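Local coordinates for Serine/threonine/tyrosine-interacting protein (PDB 2R0B) that is a catalytically inactive dual-specificity phosphatase that acts as a nuclear anchor for ERK1/ERK2 and, by binding the FBXW7 F-box, blocks its assembly into the SCF ubiquitin ligase, at residues E8-L13 with A110-T115; T35-I40 with L94-A99; G100-A105 with N135-F140. All coordinates share one frame; numbering follows the deposited sequence.

Contact 1: residues E8-L13 with A110-T115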
loop_
_atom_site.group_PDB
_atom_site.type_symbol
_atom_site.label_atom_id
_atom_site.label_comp_id
_atom_site.label_asym_id
_atom_site.label_seq_id
_atom_site.Cartn_x
_atom_site.Cartn_y
_atom_site.Cartn_z
ATOM N N GLU A 8 -2.082 9.417 -6.330
ATOM C CA GLU A 8 -1.011 9.884 -5.451
ATOM C C GLU A 8 -1.572 10.304 -4.108
ATOM O O GLU A 8 -2.407 11.210 -4.012
ATOM C CB GLU A 8 -0.180 11.029 -6.064
ATOM C CG GLU A 8 1.216 11.154 -5.414
ATOM C CD GLU A 8 2.226 12.038 -6.185
ATOM O OE1 GLU A 8 1.922 12.523 -7.301
ATOM O OE2 GLU A 8 3.346 12.260 -5.665
ATOM N N ILE A 9 -1.101 9.648 -3.058
ATOM C CA ILE A 9 -1.634 9.874 -1.725
ATOM C C ILE A 9 -0.794 10.912 -0.994
ATOM O O ILE A 9 -1.309 11.804 -0.290
ATOM C CB ILE A 9 -1.646 8.569 -0.922
ATOM C CG1 ILE A 9 -2.528 7.497 -1.614
ATOM C CG2 ILE A 9 -2.105 8.825 0.511
ATOM C CD1 ILE A 9 -3.970 7.942 -1.905
ATOM N N LEU A 10 0.516 10.764 -1.122
ATOM C CA LEU A 10 1.428 11.762 -0.612
ATOM C C LEU A 10 2.610 11.789 -1.565
ATOM O O LEU A 10 2.723 10.934 -2.426
ATOM C CB LEU A 10 1.836 11.496 0.843
ATOM C CG LEU A 10 2.563 10.229 1.292
ATOM C CD1 LEU A 10 4.073 10.408 1.318
ATOM C CD2 LEU A 10 2.071 9.784 2.658
ATOM N N PRO A 11 3.468 12.802 -1.456
ATOM C CA PRO A 11 4.508 12.875 -2.485
ATOM C C PRO A 11 5.283 11.569 -2.697
ATOM O O PRO A 11 5.975 11.087 -1.793
ATOM C CB PRO A 11 5.399 13.996 -1.989
ATOM C CG PRO A 11 4.501 14.862 -1.197
ATOM C CD PRO A 11 3.541 13.929 -0.500
ATOM N N GLY A 12 5.159 10.997 -3.898
ATOM C CA GLY A 12 5.902 9.787 -4.218
ATOM C C GLY A 12 5.286 8.464 -3.767
ATOM O O GLY A 12 5.887 7.406 -3.986
ATOM N N LEU A 13 4.103 8.497 -3.174
ATOM C CA LEU A 13 3.460 7.248 -2.703
ATOM C C LEU A 13 2.068 7.170 -3.288
ATOM O O LEU A 13 1.239 8.030 -3.017
ATOM C CB LEU A 13 3.404 7.193 -1.173
ATOM C CG LEU A 13 2.708 6.001 -0.520
ATOM C CD1 LEU A 13 3.465 4.717 -0.823
ATOM C CD2 LEU A 13 2.544 6.189 0.994
ATOM N N ALA A 110 -0.586 2.898 7.572
ATOM C CA ALA A 110 0.438 2.639 8.575
ATOM C C ALA A 110 1.652 3.535 8.341
ATOM O O ALA A 110 2.197 4.109 9.282
ATOM C CB ALA A 110 0.854 1.174 8.535
ATOM N N TYR A 111 2.041 3.656 7.069
ATOM C CA TYR A 111 3.170 4.479 6.685
ATOM C C TYR A 111 2.887 5.925 7.082
ATOM O O TYR A 111 3.758 6.594 7.644
ATOM C CB TYR A 111 3.485 4.350 5.178
ATOM C CG TYR A 111 4.637 5.238 4.788
ATOM C CD1 TYR A 111 5.964 4.845 5.015
ATOM C CD2 TYR A 111 4.399 6.517 4.298
ATOM C CE1 TYR A 111 7.028 5.691 4.694
ATOM C CE2 TYR A 111 5.450 7.372 3.985
ATOM C CZ TYR A 111 6.749 6.953 4.176
ATOM O OH TYR A 111 7.744 7.849 3.880
ATOM N N ILE A 112 1.667 6.387 6.817
ATOM C CA ILE A 112 1.311 7.802 7.084
ATOM C C ILE A 112 1.258 8.107 8.575
ATOM O O ILE A 112 1.789 9.133 9.035
ATOM C CB ILE A 112 -0.028 8.182 6.432
ATOM C CG1 ILE A 112 0.134 8.228 4.930
ATOM C CG2 ILE A 112 -0.553 9.558 7.007
ATOM C CD1 ILE A 112 -1.186 8.251 4.169
ATOM N N MET A 113 0.669 7.191 9.346
ATOM C CA MET A 113 0.609 7.353 10.800
ATOM C C MET A 113 1.989 7.523 11.441
ATOM O O MET A 113 2.232 8.483 12.203
ATOM C CB MET A 113 -0.132 6.160 11.440
ATOM C CG MET A 113 -1.640 6.136 11.137
ATOM S SD MET A 113 -2.465 4.647 11.763
ATOM C CE MET A 113 -2.088 4.780 13.535
ATOM N N GLU A 114 2.897 6.602 11.127
ATOM C CA GLU A 114 4.217 6.637 11.718
ATOM C C GLU A 114 5.071 7.808 11.245
ATOM O O GLU A 114 5.761 8.447 12.048
ATOM C CB GLU A 114 4.947 5.330 11.457
ATOM C CG GLU A 114 6.214 5.253 12.254
ATOM C CD GLU A 114 6.791 3.876 12.331
ATOM O OE1 GLU A 114 6.378 2.973 11.549
ATOM O OE2 GLU A 114 7.683 3.709 13.192
ATOM N N THR A 115 5.043 8.063 9.940
ATOM C CA THR A 115 5.937 9.051 9.323
ATOM C C THR A 115 5.489 10.481 9.616
ATOM O O THR A 115 6.322 11.364 9.916
ATOM C CB THR A 115 6.046 8.778 7.810
ATOM O OG1 THR A 115 6.500 7.430 7.619
ATOM C CG2 THR A 115 7.056 9.738 7.120
#

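Contact 2: residues T35-I40 with L94-A99. With SO4 (sulfate ion), chain B.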
loop_
_atom_site.group_PDB
_atom_site.type_symbol
_atom_site.label_atom_id
_atom_site.label_comp_id
_atom_site.label_asym_id
_atom_site.label_seq_id
_atom_site.Cartn_x
_atom_site.Cartn_y
_atom_site.Cartn_z
ATOM N N THR A 35 9.193 3.317 -9.274
ATOM C CA THR A 35 10.384 2.467 -9.284
ATOM C C THR A 35 10.229 1.226 -8.406
ATOM O O THR A 35 10.991 0.260 -8.556
ATOM C CB THR A 35 11.644 3.226 -8.805
ATOM O OG1 THR A 35 11.418 3.797 -7.517
ATOM C CG2 THR A 35 12.010 4.315 -9.790
ATOM N N HIS A 36 9.266 1.284 -7.490
ATOM C CA HIS A 36 9.034 0.233 -6.501
ATOM C C HIS A 36 7.539 -0.089 -6.391
ATOM O O HIS A 36 6.719 0.815 -6.408
ATOM C CB HIS A 36 9.498 0.736 -5.140
ATOM C CG HIS A 36 10.984 0.808 -4.976
ATOM N ND1 HIS A 36 11.752 1.800 -5.550
ATOM C CD2 HIS A 36 11.835 0.031 -4.264
ATOM C CE1 HIS A 36 13.018 1.610 -5.222
ATOM N NE2 HIS A 36 13.095 0.546 -4.438
ATOM N N ILE A 37 7.181 -1.367 -6.243
ATOM C CA ILE A 37 5.766 -1.736 -6.140
ATOM C C ILE A 37 5.557 -2.748 -5.005
ATOM O O ILE A 37 6.276 -3.748 -4.925
ATOM C CB ILE A 37 5.266 -2.356 -7.470
ATOM C CG1 ILE A 37 5.454 -1.362 -8.632
ATOM C CG2 ILE A 37 3.807 -2.837 -7.342
ATOM C CD1 ILE A 37 5.087 -1.922 -10.001
ATOM N N ILE A 38 4.655 -2.443 -4.085
ATOM C CA ILE A 38 4.222 -3.430 -3.078
ATOM C C ILE A 38 2.973 -4.074 -3.683
ATOM O O ILE A 38 1.965 -3.409 -3.891
ATOM C CB ILE A 38 3.926 -2.817 -1.695
ATOM C CG1 ILE A 38 5.165 -2.124 -1.130
ATOM C CG2 ILE A 38 3.466 -3.930 -0.713
ATOM C CD1 ILE A 38 4.954 -1.488 0.248
ATOM N N CYS A 39 3.065 -5.367 -3.972
ATOM C CA CYS A 39 1.987 -6.113 -4.653
ATOM C C CYS A 39 1.358 -7.069 -3.626
ATOM O O CYS A 39 2.014 -8.036 -3.213
ATOM C CB CYS A 39 2.613 -6.869 -5.834
ATOM S SG CYS A 39 1.586 -8.187 -6.574
ATOM N N ILE A 40 0.136 -6.769 -3.168
ATOM C CA ILE A 40 -0.486 -7.495 -2.063
ATOM C C ILE A 40 -1.627 -8.352 -2.612
ATOM O O ILE A 40 -2.483 -7.843 -3.326
ATOM C CB ILE A 40 -1.095 -6.545 -1.010
ATOM C CG1 ILE A 40 -0.018 -5.668 -0.357
ATOM C CG2 ILE A 40 -1.893 -7.357 0.055
ATOM C CD1 ILE A 40 -0.558 -4.307 0.129
ATOM N N LEU A 94 4.351 2.430 -5.721
ATOM C CA LEU A 94 2.937 2.117 -5.889
ATOM C C LEU A 94 2.603 0.978 -4.923
ATOM O O LEU A 94 3.273 -0.063 -4.938
ATOM C CB LEU A 94 2.629 1.688 -7.332
ATOM C CG LEU A 94 1.269 0.992 -7.553
ATOM C CD1 LEU A 94 0.078 1.891 -7.156
ATOM C CD2 LEU A 94 1.153 0.525 -9.013
ATOM N N VAL A 95 1.604 1.179 -4.066
ATOM C CA VAL A 95 1.080 0.091 -3.231
ATOM C C VAL A 95 -0.274 -0.333 -3.810
ATOM O O VAL A 95 -1.175 0.490 -3.951
ATOM C CB VAL A 95 0.847 0.534 -1.781
ATOM C CG1 VAL A 95 0.344 -0.676 -0.952
ATOM C CG2 VAL A 95 2.118 1.132 -1.195
ATOM N N HIS A 96 -0.414 -1.609 -4.161
ATOM C CA HIS A 96 -1.666 -2.075 -4.720
ATOM C C HIS A 96 -2.099 -3.386 -4.088
ATOM O O HIS A 96 -1.262 -4.172 -3.611
ATOM C CB HIS A 96 -1.619 -2.150 -6.269
ATOM C CG HIS A 96 -0.923 -3.364 -6.810
ATOM N ND1 HIS A 96 -1.494 -4.623 -6.782
ATOM C CD2 HIS A 96 0.296 -3.511 -7.388
ATOM C CE1 HIS A 96 -0.653 -5.489 -7.324
ATOM N NE2 HIS A 96 0.432 -4.841 -7.704
ATOM N N GLY A 97 -3.416 -3.594 -4.059
ATOM C CA GLY A 97 -3.976 -4.852 -3.623
ATOM C C GLY A 97 -4.768 -5.412 -4.790
ATOM O O GLY A 97 -4.301 -5.401 -5.936
ATOM N N ASN A 98 -5.971 -5.905 -4.504
ATOM C CA ASN A 98 -6.913 -6.274 -5.544
ATOM C C ASN A 98 -7.772 -5.047 -5.860
ATOM O O ASN A 98 -7.645 -4.455 -6.943
ATOM C CB ASN A 98 -7.744 -7.474 -5.059
ATOM C CG ASN A 98 -8.784 -7.923 -6.055
ATOM O OD1 ASN A 98 -9.187 -7.165 -6.939
ATOM N ND2 ASN A 98 -9.266 -9.166 -5.895
ATOM N N ALA A 99 -8.590 -4.639 -4.892
ATOM C CA ALA A 99 -9.512 -3.521 -5.046
ATOM C C ALA A 99 -8.903 -2.171 -4.648
ATOM O O ALA A 99 -9.435 -1.141 -5.041
ATOM C CB ALA A 99 -10.834 -3.764 -4.241
HETATM S S SO4 B . -7.576 -4.780 -1.121
HETATM O O1 SO4 B . -8.788 -3.967 -1.198
HETATM O O2 SO4 B . -7.664 -5.521 0.131
HETATM O O3 SO4 B . -7.520 -5.768 -2.196
HETATM O O4 SO4 B . -6.370 -3.956 -1.166
#

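Contact 3: residues G100-A105 with N135-F140. With SO4 (sulfate ion), chain B.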
loop_
_atom_site.group_PDB
_atom_site.type_symbol
_atom_site.label_atom_id
_atom_site.label_comp_id
_atom_site.label_asym_id
_atom_site.label_seq_id
_atom_site.Cartn_x
_atom_site.Cartn_y
_atom_site.Cartn_z
ATOM N N GLY A 100 -7.799 -2.160 -3.890
ATOM C CA GLY A 100 -7.254 -0.894 -3.378
ATOM C C GLY A 100 -8.177 -0.298 -2.316
ATOM O O GLY A 100 -8.345 0.925 -2.225
ATOM N N ILE A 101 -8.768 -1.156 -1.496
ATOM C CA ILE A 101 -9.755 -0.696 -0.517
ATOM C C ILE A 101 -9.353 -0.983 0.922
ATOM O O ILE A 101 -9.492 -0.125 1.793
ATOM C CB ILE A 101 -11.142 -1.273 -0.807
ATOM C CG1 ILE A 101 -11.663 -0.675 -2.119
ATOM C CG2 ILE A 101 -12.115 -1.032 0.365
ATOM C CD1 ILE A 101 -13.033 -1.163 -2.540
ATOM N N SER A 102 -8.913 -2.212 1.170
ATOM C CA SER A 102 -8.742 -2.680 2.540
ATOM C C SER A 102 -7.306 -3.005 2.923
ATOM O O SER A 102 -6.745 -2.303 3.751
ATOM C CB SER A 102 -9.636 -3.875 2.826
ATOM O OG SER A 102 -9.442 -4.272 4.178
ATOM N N ARG A 103 -6.728 -4.065 2.367
ATOM C CA ARG A 103 -5.313 -4.405 2.639
ATOM C C ARG A 103 -4.319 -3.296 2.224
ATOM O O ARG A 103 -3.487 -2.800 3.025
ATOM C CB ARG A 103 -4.942 -5.716 1.921
ATOM C CG ARG A 103 -5.771 -6.960 2.382
ATOM C CD ARG A 103 -5.628 -8.173 1.470
ATOM N NE ARG A 103 -6.321 -7.960 0.193
ATOM C CZ ARG A 103 -6.395 -8.857 -0.787
ATOM N NH1 ARG A 103 -5.863 -10.078 -0.644
ATOM N NH2 ARG A 103 -7.052 -8.551 -1.899
ATOM N N SER A 104 -4.387 -2.920 0.953
ATOM C CA SER A 104 -3.489 -1.917 0.413
ATOM C C SER A 104 -3.633 -0.575 1.151
ATOM O O SER A 104 -2.612 0.039 1.544
ATOM C CB SER A 104 -3.721 -1.769 -1.083
ATOM O OG SER A 104 -5.084 -1.548 -1.330
ATOM N N ALA A 105 -4.881 -0.171 1.398
ATOM C CA ALA A 105 -5.130 1.070 2.125
ATOM C C ALA A 105 -4.531 0.999 3.518
ATOM O O ALA A 105 -3.927 1.968 3.973
ATOM C CB ALA A 105 -6.620 1.374 2.219
ATOM N N ASN A 135 -11.506 1.477 2.806
ATOM C CA ASN A 135 -12.272 0.914 3.907
ATOM C C ASN A 135 -11.529 -0.286 4.515
ATOM O O ASN A 135 -11.896 -1.434 4.276
ATOM C CB ASN A 135 -13.685 0.566 3.405
ATOM C CG ASN A 135 -14.628 0.099 4.500
ATOM O OD1 ASN A 135 -14.484 0.421 5.691
ATOM N ND2 ASN A 135 -15.614 -0.676 4.091
ATOM N N PRO A 136 -10.465 -0.023 5.309
ATOM C CA PRO A 136 -9.809 -1.169 5.936
ATOM C C PRO A 136 -10.805 -1.904 6.838
ATOM O O PRO A 136 -11.636 -1.261 7.517
ATOM C CB PRO A 136 -8.689 -0.527 6.774
ATOM C CG PRO A 136 -8.478 0.813 6.191
ATOM C CD PRO A 136 -9.835 1.246 5.717
ATOM N N ASN A 137 -10.778 -3.239 6.832
ATOM C CA ASN A 137 -11.670 -3.977 7.743
ATOM C C ASN A 137 -11.322 -3.662 9.202
ATOM O O ASN A 137 -10.250 -3.127 9.487
ATOM C CB ASN A 137 -11.693 -5.501 7.446
ATOM C CG ASN A 137 -10.434 -6.223 7.865
ATOM O OD1 ASN A 137 -9.989 -6.140 9.017
ATOM N ND2 ASN A 137 -9.864 -6.988 6.938
ATOM N N ALA A 138 -12.221 -4.016 10.110
ATOM C CA ALA A 138 -12.085 -3.650 11.516
ATOM C C ALA A 138 -10.861 -4.273 12.165
ATOM O O ALA A 138 -10.239 -3.655 13.037
ATOM C CB ALA A 138 -13.368 -4.040 12.293
ATOM N N GLY A 139 -10.476 -5.463 11.707
ATOM C CA GLY A 139 -9.315 -6.136 12.280
ATOM C C GLY A 139 -8.074 -5.324 11.971
ATOM O O GLY A 139 -7.195 -5.134 12.822
ATOM N N PHE A 140 -8.037 -4.815 10.745
ATOM C CA PHE A 140 -6.940 -4.011 10.245
ATOM C C PHE A 140 -6.889 -2.671 10.982
ATOM O O PHE A 140 -5.801 -2.150 11.273
ATOM C CB PHE A 140 -7.106 -3.761 8.739
ATOM C CG PHE A 140 -6.864 -4.975 7.879
ATOM C CD1 PHE A 140 -6.408 -6.178 8.420
ATOM C CD2 PHE A 140 -7.082 -4.899 6.495
ATOM C CE1 PHE A 140 -6.153 -7.284 7.579
ATOM C CE2 PHE A 140 -6.841 -6.004 5.664
ATOM C CZ PHE A 140 -6.392 -7.187 6.208
HETATM S S SO4 B . -7.576 -4.780 -1.121
HETATM O O1 SO4 B . -8.788 -3.967 -1.198
HETATM O O2 SO4 B . -7.664 -5.521 0.131
HETATM O O3 SO4 B . -7.520 -5.768 -2.196
HETATM O O4 SO4 B . -6.370 -3.956 -1.166
#

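Contact 1: residues E8-L13 with A110-T115
Tyr111, whose ring packs against Leu10 and Leu13, has a carbonyl oxygen gripped twice by Thr115. Thr115 N makes the ordinary helical bond, while Thr115 OG1 reaches Tyr111 O at 2.9 Å from the opposite face of the carbonyl plane. The same hydroxyl oxygen lies 3.4 Å above the plane of the Tyr111 ring, over its centre, and is also hydrogen-bonded to Lys80. With CG anti to the backbone N (chi1 179°), the Tyr111 ring is carried out toward 8-13. There Leu13 CD2 comes within 3.8 Å of Tyr111 CD2, and Leu10 CD1 meets the ring at its edge, beside CE2.

The other methyl of Leu10 does the closest work. Chi1 of 61° sets CG between the backbone N and the carbonyl carbon and points CD2 at Ile112; Leu10 CD2 lies 3.4 Å from Ile112 CG1, closer than a normal van der Waals contact, the side chains running antiparallel alongside each other. What is joined is a small edge hairpin of the mixed sheet, strands 7-10 and 13-16, and helix 103-116 of the phosphatase fold. The hairpin carries a classic beta bulge, in which Ile9 N bonds Leu13 O at 2.8 Å and Leu10 N makes a weak second bond to that oxygen. Its type II turn from Leu10 to Leu13 has Gly12 at positive phi, and Glu8 OE2 accepts from Gly12 N at 2.8 Å. Ile9 CG2 meets Ile112 CD1 at 3.8 Å, the two isoleucines nearly perpendicular, and Val127 of helix 120-130 packs on both.

Contact 2: residues T35-I40 with L94-A99
Parallel strands 36-40 and 94-96, Ile38 beside Val95, pair in the middle of the mixed sheet, and the second runs straight into the phosphate-binding loop. The ladder is regular: Leu94 N bonds His36 O at 2.9 Å, Ile38 N bonds Leu94 O, His96 N bonds Ile38 O at 3.0 Å and almost straight (175°), and Ile40 N bonds His96 O. Ile38, Val95 and Ile40 cover one face of the sheet. Ile38 CD1 and Val95 CG2 lie alongside each other, and Ile40 CD1 comes in obliquely to 3.9 Å from Val95 CG1; helices 76-88 and 103-116 pack over them.

The other face is organised round the His96 ring. Chi1 of 79° puts its CG between the backbone N and the carbonyl carbon and swings the ring under Cys39 CA, 4.0 Å from the ring centroid in a CH-pi contact. Ile37 CG2 meets the ring edge, 3.6 Å from His96 CD2. His96 ND1 donates to Gly97 O at 3.0 Å, in the ring plane and onto a carbonyl lone pair, which fixes the ring's rotation. An alanine in place of His96 would probably leave Gly97 O without its donor and open a gap beside Ile37 and Cys39.

Beyond the strand, Asn98 N and Ala99 N both donate to sulfate O3, the former at 2.8 Å, while Asn98 ND2 turns to Glu45. At these backbone angles, and with the sulfate where it is, a CB on Gly97 would run into O4. Such a strand leads into the phosphatase P-loop, with glycine where active family members carry the nucleophilic cysteine.

Contact 3: residues G100-A105 with N135-F140
Asn135 starts the contact by donating its backbone N to Ile101 O at 2.8 Å, nearly straight (174°), while Asn135 CB rests against Ile101 CG2. Pro136 follows, its CA the nearest to that of Ser102; Pro136 CG comes loosely to 4.4 Å from Ala105 CB, and Tyr120 and Phe124 of helix 120-130 also touch the ring. Asn137 does two jobs. Its backbone N donates to Ser102 OG at 3.1 Å, and OG is placed for this by lying anti to its own backbone N (chi1 -179°); the hydroxyl also bonds Asp66, which takes Asn137 ND2 too. As N-cap of helix 138-152, Asn137 accepts at OD1 from Phe140 N at 2.9 Å and weakly from Gly139 N, and its ND2 stands over the centre of the Phe140 ring. Phe140 turns its ring edge at CE2 to Arg103 CG, 3.6 Å away, and ring and arginine chain run side by side, the guanidinium and ring planes 16° apart.

Arg103 grips the sulfate, probably from the crystallisation liquor: NE bonds O2 at 2.8 Å and NH2 bonds O3, while NH1 pairs with Glu45. Backbone N-H groups of Ile101 to Ser104 and the Ser104 hydroxyl add further bonds. Amides, a helix start and an arginine round one anion are the hallmark of the protein-tyrosine phosphatase P-loop, retained in this inactive relative.

In the fold
Contacts 2 and 3 hold successive halves of one P-loop, their centres about 14 Å apart, and share the sulfate: 94-99 offers two backbone amides, 100-105 the remaining amides, the arginine and a serine hydroxyl. They touch directly where Gly97 N lies 3.5 Å from Ser104 CB and Asn98 CB lies 3.4 Å from Arg103 NH2. Contact 1 sits farther along helix 103-116, its centre about 14 Å from that of contact 2 and 15 Å from that of contact 3. It meets contact 2 on the helix-covered face of the sheet, Leu13 CD1 packing 3.8 Å from Val95 CG2. The helix that begins at the anion thus runs on, with its later turns against the edge hairpin.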